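Local coordinates for protein carbonic anhydrase (Coccomyxa sp. PA, PDB 3UCN) that probably catalyses the reversible hydration of carbon dioxide to hydrogencarbonate, as a zinc-dependent carbonic anhydrase of the beta class, at residues A[42-47]-A[99-104]; A[51-56]-A[67-72]. All coordinates share one frame; numbering follows the deposited sequence.

Interaction 1: A[42-47]-A[99-104]; sequences YLYIGC and LVCGHY. With ZN (zinc ion), chain C.
Leu99 O is held twice from strand 42-47: Ile45 N donates to it over 2.7 Å in a nearly straight bond (175°), and the Tyr44 CA-H leans on it with CA at 3.4 Å. Leu99 N to Leu43 O and Cys101 N to Ile45 O supply the adjoining rungs of a parallel ladder. At the next step Cys47 N and Cys101 O are too far apart to bond directly, and a water bridges them, accepting from Cys47 N and donating to Cys101 O. The Tyr44 ring runs alongside the partner strand because CG lies anti to the backbone N (chi1 167°): the side chain crosses that of Leu99 at about a right angle, CD1 lying 4.1 Å from Leu99 CB, while CE1 meets Cys101 CB at 3.5 Å. Cut back to an alanine, this position would probably lose the ring's contacts with Leu99 and Cys101 and open a gap toward Val52. Gly46 suits the same ring, since a CB there would come within 2.4 Å of Tyr44 OH. Farther along, Cys47 CB packs against His103 CD2 at 3.6 Å, and both residues bind the zinc ion, Cys47 SG at 2.3 Å and His103 NE2 at 2.2 Å. Cys106, just beyond the strand, is a further ligand and Asp49 also belongs to the site; two cysteines and a histidine at the C-terminal ends of neighbouring parallel strands mark a beta-class carbonic anhydrase.

Interaction 2: A[51-56]-A[67-72]; sequences RVSPAQ and VQRNVG
Pro54 and Val67 face each other with their CA atoms 7.9 Å apart, too wide for backbone pairing, so 51-56 and 67-72 meet through side chains and one carbonyl. Residues 51-53 run as an irregular loop to Ser53, the N-cap of the helix that starts at Pro54, whereas 67-70 is strand. Pro54 CG and the Val67 CG2 methyl reach toward each other and meet at 3.8 Å; Tyr44 also packs against both residues. The two segments belong to a beta-alpha-beta unit built from strand 42-47, the short helix 54-57 and strand 65-70. Arg69 reaches toward the loop, its chain bent at chi3 (72°), and Pro54 CD rests 4.0 Å from Arg69 CD. Val52 O sits over one face of the guanidinium, 2.9 Å from Arg69 CZ; it is badly placed to accept an N-H, but its negative end probably suits the cation. The real bond of Arg69 NE goes to Cys47 O, which helps fix the rotation of the group whose face meets the Val52 carbonyl. Next along the loop, Ser53 CB lies 4.1 Å from Arg69 NH1. Val67 makes backbone hydrogen bonds to the second subunit.

Overall arrangement
The centres of interactions 1 and 2 are 6 Å apart, and both use the mixed sheet in which strand 42-47 lies between 65-70 and 97-103. Along the chain, 42-47 comes first, then both segments of interaction 2, and finally 99-104, so the second contact falls within the span bridged by the first. Strand 42-47 joins them: Tyr44 O probably bonds Gln68 N at 2.9 Å, and Tyr44 OH packs on Val52 CG1. At the metal end, Cys47 SG packs near Gly72 N. Interaction 1 supplies two zinc ligands, while interaction 2 approaches the same site through Val52 of the loop, which touches His103. Both contacts also reach the second subunit, interaction 1 through Tyr42 and Leu99 at the end away from the zinc ion.

Interaction 1: A[42-47]-A[99-104]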
ATOM      1  N   TYR A  42     -24.588   4.852   8.606  1.00 49.75           N
ATOM      2  CA  TYR A  42     -23.555   5.749   8.125  1.00 50.25           C
ATOM      3  C   TYR A  42     -22.146   5.118   8.078  1.00 48.72           C
ATOM      4  O   TYR A  42     -21.762   4.403   9.013  1.00 47.89           O
ATOM      5  CB  TYR A  42     -23.504   6.992   9.003  1.00 51.40           C
ATOM      6  CG  TYR A  42     -24.782   7.780   8.933  1.00 55.61           C
ATOM      7  CD1 TYR A  42     -24.984   8.737   7.916  1.00 61.54           C
ATOM      8  CD2 TYR A  42     -25.814   7.539   9.834  1.00 60.14           C
ATOM      9  CE1 TYR A  42     -26.185   9.451   7.797  1.00 64.78           C
ATOM     10  CE2 TYR A  42     -27.029   8.234   9.733  1.00 64.78           C
ATOM     11  CZ  TYR A  42     -27.204   9.186   8.720  1.00 65.83           C
ATOM     12  OH  TYR A  42     -28.365   9.890   8.671  1.00 67.92           O
ATOM     13  N   LEU A  43     -21.413   5.390   6.995  1.00 46.00           N
ATOM     14  CA  LEU A  43     -19.950   5.354   7.026  1.00 44.28           C
ATOM     15  C   LEU A  43     -19.478   6.767   7.133  1.00 44.28           C
ATOM     16  O   LEU A  43     -19.961   7.590   6.417  1.00 45.16           O
ATOM     17  CB  LEU A  43     -19.384   4.793   5.735  1.00 43.06           C
ATOM     18  CG  LEU A  43     -17.873   4.850   5.437  1.00 42.18           C
ATOM     19  CD1 LEU A  43     -16.981   4.275   6.568  1.00 37.60           C
ATOM     20  CD2 LEU A  43     -17.587   4.118   4.085  1.00 40.66           C
ATOM     21  N   TYR A  44     -18.511   7.056   7.996  1.00 43.43           N
ATOM     22  CA  TYR A  44     -17.908   8.365   8.068  1.00 41.82           C
ATOM     23  C   TYR A  44     -16.396   8.235   7.796  1.00 42.94           C
ATOM     24  O   TYR A  44     -15.717   7.360   8.371  1.00 41.87           O
ATOM     25  CB  TYR A  44     -18.127   8.905   9.427  1.00 39.70           C
ATOM     26  CG  TYR A  44     -17.308  10.152   9.839  1.00 41.07           C
ATOM     27  CD1 TYR A  44     -17.894  11.432   9.834  1.00 37.13           C
ATOM     28  CD2 TYR A  44     -16.014  10.040  10.307  1.00 34.93           C
ATOM     29  CE1 TYR A  44     -17.196  12.566  10.288  1.00 41.95           C
ATOM     30  CE2 TYR A  44     -15.301  11.182  10.758  1.00 42.49           C
ATOM     31  CZ  TYR A  44     -15.907  12.436  10.740  1.00 42.60           C
ATOM     32  OH  TYR A  44     -15.219  13.518  11.167  1.00 43.92           O
ATOM     33  N   ILE A  45     -15.903   9.087   6.895  1.00 43.01           N
ATOM     34  CA  ILE A  45     -14.496   9.191   6.584  1.00 42.78           C
ATOM     35  C   ILE A  45     -14.082  10.611   7.018  1.00 43.01           C
ATOM     36  O   ILE A  45     -14.569  11.575   6.465  1.00 45.13           O
ATOM     37  CB  ILE A  45     -14.280   8.965   5.112  1.00 43.27           C
ATOM     38  CG1 ILE A  45     -14.774   7.565   4.731  1.00 43.47           C
ATOM     39  CG2 ILE A  45     -12.793   9.153   4.727  1.00 39.18           C
ATOM     40  CD1 ILE A  45     -14.950   7.396   3.284  1.00 43.01           C
ATOM     41  N   GLY A  46     -13.231  10.744   8.026  1.00 40.75           N
ATOM     42  CA  GLY A  46     -12.772  12.062   8.447  1.00 38.63           C
ATOM     43  C   GLY A  46     -11.332  11.986   8.913  1.00 39.06           C
ATOM     44  O   GLY A  46     -10.637  10.969   8.701  1.00 37.57           O
ATOM     45  N   CYS A  47     -10.845  13.057   9.551  1.00 39.52           N
ATOM     46  CA  CYS A  47      -9.425  13.181   9.804  1.00 38.34           C
ATOM     47  C   CYS A  47      -9.173  12.585  11.153  1.00 39.15           C
ATOM     48  O   CYS A  47     -10.048  12.636  12.037  1.00 39.92           O
ATOM     49  CB  CYS A  47      -9.020  14.662   9.747  1.00 38.22           C
ATOM     50  SG  CYS A  47      -7.165  14.887   9.908  1.00 41.76           S
ATOM     51  N   LEU A  99     -20.401   9.820   4.750  1.00 46.62           N
ATOM     52  CA  LEU A  99     -20.008  11.167   5.112  1.00 46.90           C
ATOM     53  C   LEU A  99     -18.499  11.311   4.931  1.00 47.00           C
ATOM     54  O   LEU A  99     -17.741  10.588   5.551  1.00 46.65           O
ATOM     55  CB  LEU A  99     -20.353  11.465   6.567  1.00 46.75           C
ATOM     56  CG  LEU A  99     -21.793  11.199   7.012  1.00 50.28           C
ATOM     57  CD1 LEU A  99     -21.874  11.407   8.503  1.00 50.28           C
ATOM     58  CD2 LEU A  99     -22.728  12.189   6.346  1.00 48.86           C
ATOM     59  N   VAL A 100     -18.081  12.245   4.069  1.00 46.72           N
ATOM     60  CA  VAL A 100     -16.712  12.633   3.924  1.00 44.73           C
ATOM     61  C   VAL A 100     -16.604  13.976   4.584  1.00 44.79           C
ATOM     62  O   VAL A 100     -17.198  14.974   4.152  1.00 45.38           O
ATOM     63  CB  VAL A 100     -16.316  12.713   2.438  1.00 45.68           C
ATOM     64  CG1 VAL A 100     -14.801  12.957   2.284  1.00 42.69           C
ATOM     65  CG2 VAL A 100     -16.708  11.443   1.714  1.00 44.04           C
ATOM     66  N   CYS A 101     -15.826  14.030   5.648  1.00 43.64           N
ATOM     67  CA  CYS A 101     -15.758  15.218   6.415  1.00 41.97           C
ATOM     68  C   CYS A 101     -14.323  15.727   6.522  1.00 42.08           C
ATOM     69  O   CYS A 101     -13.406  15.013   6.886  1.00 40.81           O
ATOM     70  CB  CYS A 101     -16.340  14.870   7.778  1.00 42.00           C
ATOM     71  SG  CYS A 101     -16.265  16.165   9.060  1.00 49.38           S
ATOM     72  N   GLY A 102     -14.106  16.996   6.217  1.00 43.45           N
ATOM     73  CA  GLY A 102     -12.795  17.606   6.507  1.00 43.06           C
ATOM     74  C   GLY A 102     -13.038  18.622   7.592  1.00 44.62           C
ATOM     75  O   GLY A 102     -14.177  18.755   8.093  1.00 43.60           O
ATOM     76  N   HIS A 103     -11.985  19.340   7.980  1.00 43.92           N
ATOM     77  CA  HIS A 103     -12.163  20.318   8.990  1.00 44.11           C
ATOM     78  C   HIS A 103     -11.121  21.447   8.887  1.00 45.28           C
ATOM     79  O   HIS A 103      -9.934  21.215   8.457  1.00 46.27           O
ATOM     80  CB  HIS A 103     -12.009  19.643  10.342  1.00 42.98           C
ATOM     81  CG  HIS A 103     -10.607  19.201  10.605  1.00 44.03           C
ATOM     82  ND1 HIS A 103      -9.749  19.919  11.402  1.00 42.23           N
ATOM     83  CD2 HIS A 103      -9.874  18.169  10.089  1.00 39.02           C
ATOM     84  CE1 HIS A 103      -8.571  19.315  11.448  1.00 38.85           C
ATOM     85  NE2 HIS A 103      -8.620  18.258  10.648  1.00 41.46           N
ATOM     86  N   TYR A 104     -11.504  22.644   9.351  1.00 44.61           N
ATOM     87  CA  TYR A 104     -10.577  23.761   9.285  1.00 45.69           C
ATOM     88  C   TYR A 104      -9.472  23.502  10.260  1.00 46.33           C
ATOM     89  O   TYR A 104      -9.646  22.740  11.212  1.00 47.33           O
ATOM     90  CB  TYR A 104     -11.289  25.113   9.518  1.00 45.77           C
ATOM     91  CG  TYR A 104     -12.321  25.368   8.417  1.00 46.46           C
ATOM     92  CD1 TYR A 104     -13.702  25.298   8.669  1.00 48.69           C
ATOM     93  CD2 TYR A 104     -11.908  25.639   7.106  1.00 45.34           C
ATOM     94  CE1 TYR A 104     -14.639  25.534   7.642  1.00 47.25           C
ATOM     95  CE2 TYR A 104     -12.832  25.893   6.087  1.00 47.04           C
ATOM     96  CZ  TYR A 104     -14.179  25.829   6.369  1.00 50.15           C
ATOM     97  OH  TYR A 104     -15.043  26.016   5.335  1.00 55.11           O
TER
HETATM   98 ZN    ZN C 228      -6.928  17.183   9.820  1.00 45.72          ZN
HETATM   99  O   HOH W   1     -12.517  15.362   9.403  1.00 42.02           O

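Interaction 2: A[51-56]-A[67-72]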
ATOM      1  N   ARG A  51      -9.555  16.682  17.472  1.00 43.43           N
ATOM      2  CA  ARG A  51     -10.708  17.494  17.832  1.00 45.96           C
ATOM      3  C   ARG A  51     -11.967  17.093  17.132  1.00 46.89           C
ATOM      4  O   ARG A  51     -12.972  17.789  17.271  1.00 47.46           O
ATOM      5  CB  ARG A  51     -10.441  18.974  17.611  1.00 45.77           C
ATOM      6  CG  ARG A  51      -9.159  19.394  18.363  1.00 48.15           C
ATOM      7  CD  ARG A  51      -8.633  20.654  17.723  1.00 50.84           C
ATOM      8  NE  ARG A  51      -7.958  20.390  16.451  1.00 53.47           N
ATOM      9  CZ  ARG A  51      -7.568  21.348  15.612  1.00 54.99           C
ATOM     10  NH1 ARG A  51      -7.811  22.612  15.918  1.00 56.59           N
ATOM     11  NH2 ARG A  51      -6.935  21.055  14.475  1.00 49.60           N
ATOM     12  N   VAL A  52     -11.937  15.982  16.389  1.00 46.49           N
ATOM     13  CA  VAL A  52     -13.025  15.729  15.465  1.00 47.63           C
ATOM     14  C   VAL A  52     -13.512  14.310  15.641  1.00 50.34           C
ATOM     15  O   VAL A  52     -13.036  13.380  14.943  1.00 50.29           O
ATOM     16  CB  VAL A  52     -12.689  15.966  13.931  1.00 47.45           C
ATOM     17  CG1 VAL A  52     -14.033  16.143  13.086  1.00 44.63           C
ATOM     18  CG2 VAL A  52     -11.736  17.135  13.716  1.00 45.20           C
ATOM     19  N   SER A  53     -14.484  14.135  16.543  1.00 50.93           N
ATOM     20  CA  SER A  53     -14.976  12.812  16.804  1.00 51.90           C
ATOM     21  C   SER A  53     -16.397  12.622  16.302  1.00 50.83           C
ATOM     22  O   SER A  53     -17.310  13.238  16.830  1.00 52.17           O
ATOM     23  CB  SER A  53     -14.860  12.539  18.283  1.00 52.11           C
ATOM     24  OG  SER A  53     -15.649  11.391  18.512  1.00 57.79           O
ATOM     25  N   PRO A  54     -16.607  11.824  15.243  1.00 50.64           N
ATOM     26  CA  PRO A  54     -17.953  11.848  14.613  1.00 50.93           C
ATOM     27  C   PRO A  54     -19.120  11.511  15.557  1.00 53.23           C
ATOM     28  O   PRO A  54     -20.131  12.231  15.565  1.00 53.96           O
ATOM     29  CB  PRO A  54     -17.861  10.775  13.502  1.00 51.16           C
ATOM     30  CG  PRO A  54     -16.523  10.011  13.807  1.00 48.59           C
ATOM     31  CD  PRO A  54     -15.662  10.956  14.509  1.00 50.28           C
ATOM     32  N   ALA A  55     -19.003  10.421  16.326  1.00 54.35           N
ATOM     33  CA  ALA A  55     -20.100   9.961  17.185  1.00 55.76           C
ATOM     34  C   ALA A  55     -20.413  11.069  18.195  1.00 57.52           C
ATOM     35  O   ALA A  55     -21.566  11.327  18.520  1.00 57.63           O
ATOM     36  CB  ALA A  55     -19.749   8.651  17.917  1.00 54.95           C
ATOM     37  N   GLN A  56     -19.403  11.766  18.676  1.00 57.98           N
ATOM     38  CA  GLN A  56     -19.759  12.771  19.614  1.00 59.16           C
ATOM     39  C   GLN A  56     -20.288  14.087  19.008  1.00 59.20           C
ATOM     40  O   GLN A  56     -21.145  14.715  19.621  1.00 60.63           O
ATOM     41  CB  GLN A  56     -18.659  12.931  20.635  1.00 60.41           C
ATOM     42  CG  GLN A  56     -17.752  14.114  20.544  1.00 65.45           C
ATOM     43  CD  GLN A  56     -16.593  13.961  21.563  1.00 74.51           C
ATOM     44  OE1 GLN A  56     -15.552  14.679  21.497  1.00 77.74           O
ATOM     45  NE2 GLN A  56     -16.757  12.979  22.492  1.00 73.58           N
ATOM     46  N   VAL A  67     -16.667   3.979  11.168  1.00 42.77           N
ATOM     47  CA  VAL A  67     -15.690   5.103  11.081  1.00 41.18           C
ATOM     48  C   VAL A  67     -14.268   4.755  10.507  1.00 41.15           C
ATOM     49  O   VAL A  67     -13.560   3.890  11.060  1.00 40.80           O
ATOM     50  CB  VAL A  67     -15.530   5.745  12.435  1.00 41.61           C
ATOM     51  CG1 VAL A  67     -14.408   6.852  12.422  1.00 39.27           C
ATOM     52  CG2 VAL A  67     -16.880   6.354  12.924  1.00 41.80           C
ATOM     53  N   GLN A  68     -13.850   5.437   9.420  1.00 39.93           N
ATOM     54  CA  GLN A  68     -12.422   5.474   8.968  1.00 38.23           C
ATOM     55  C   GLN A  68     -11.933   6.871   9.369  1.00 38.39           C
ATOM     56  O   GLN A  68     -12.592   7.838   9.069  1.00 39.51           O
ATOM     57  CB  GLN A  68     -12.335   5.289   7.433  1.00 37.70           C
ATOM     58  CG  GLN A  68     -11.133   5.880   6.731  1.00 38.19           C
ATOM     59  CD  GLN A  68      -9.776   5.078   6.932  1.00 36.60           C
ATOM     60  OE1 GLN A  68      -8.750   5.512   6.478  1.00 39.85           O
ATOM     61  NE2 GLN A  68      -9.808   3.952   7.584  1.00 35.42           N
ATOM     62  N   ARG A  69     -10.827   6.983  10.068  1.00 36.35           N
ATOM     63  CA  ARG A  69     -10.189   8.248  10.362  1.00 37.19           C
ATOM     64  C   ARG A  69      -8.690   8.122  10.003  1.00 37.75           C
ATOM     65  O   ARG A  69      -8.053   7.123  10.383  1.00 36.49           O
ATOM     66  CB  ARG A  69     -10.345   8.639  11.835  1.00 36.41           C
ATOM     67  CG  ARG A  69     -11.721   9.247  12.072  1.00 38.48           C
ATOM     68  CD  ARG A  69     -12.007   9.554  13.550  1.00 37.73           C
ATOM     69  NE  ARG A  69     -11.224  10.705  14.000  1.00 38.02           N
ATOM     70  CZ  ARG A  69     -11.183  11.131  15.271  1.00 44.49           C
ATOM     71  NH1 ARG A  69     -11.953  10.554  16.233  1.00 39.94           N
ATOM     72  NH2 ARG A  69     -10.427  12.194  15.564  1.00 38.97           N
ATOM     73  N   ASN A  70      -8.179   9.059   9.174  1.00 36.93           N
ATOM     74  CA  ASN A  70      -6.786   8.998   8.711  1.00 37.75           C
ATOM     75  C   ASN A  70      -6.256  10.427   8.590  1.00 37.95           C
ATOM     76  O   ASN A  70      -7.047  11.375   8.694  1.00 38.06           O
ATOM     77  CB  ASN A  70      -6.639   8.182   7.407  1.00 35.35           C
ATOM     78  CG  ASN A  70      -7.284   8.852   6.195  1.00 37.76           C
ATOM     79  OD1 ASN A  70      -7.035   9.998   5.948  1.00 35.41           O
ATOM     80  ND2 ASN A  70      -8.118   8.093   5.395  1.00 34.41           N
ATOM     81  N   VAL A  71      -4.942  10.586   8.414  1.00 37.46           N
ATOM     82  CA  VAL A  71      -4.357  11.913   8.376  1.00 39.14           C
ATOM     83  C   VAL A  71      -4.815  12.652   7.080  1.00 39.19           C
ATOM     84  O   VAL A  71      -4.404  12.330   5.987  1.00 38.31           O
ATOM     85  CB  VAL A  71      -2.842  11.815   8.485  1.00 39.48           C
ATOM     86  CG1 VAL A  71      -2.207  13.138   8.231  1.00 41.65           C
ATOM     87  CG2 VAL A  71      -2.472  11.301   9.866  1.00 37.62           C
ATOM     88  N   GLY A  72      -5.655  13.660   7.228  1.00 38.13           N
ATOM     89  CA  GLY A  72      -6.136  14.356   6.063  1.00 38.25           C
ATOM     90  C   GLY A  72      -7.457  13.926   5.469  1.00 36.92           C
ATOM     91  O   GLY A  72      -7.820  14.424   4.401  1.00 37.21           O
TER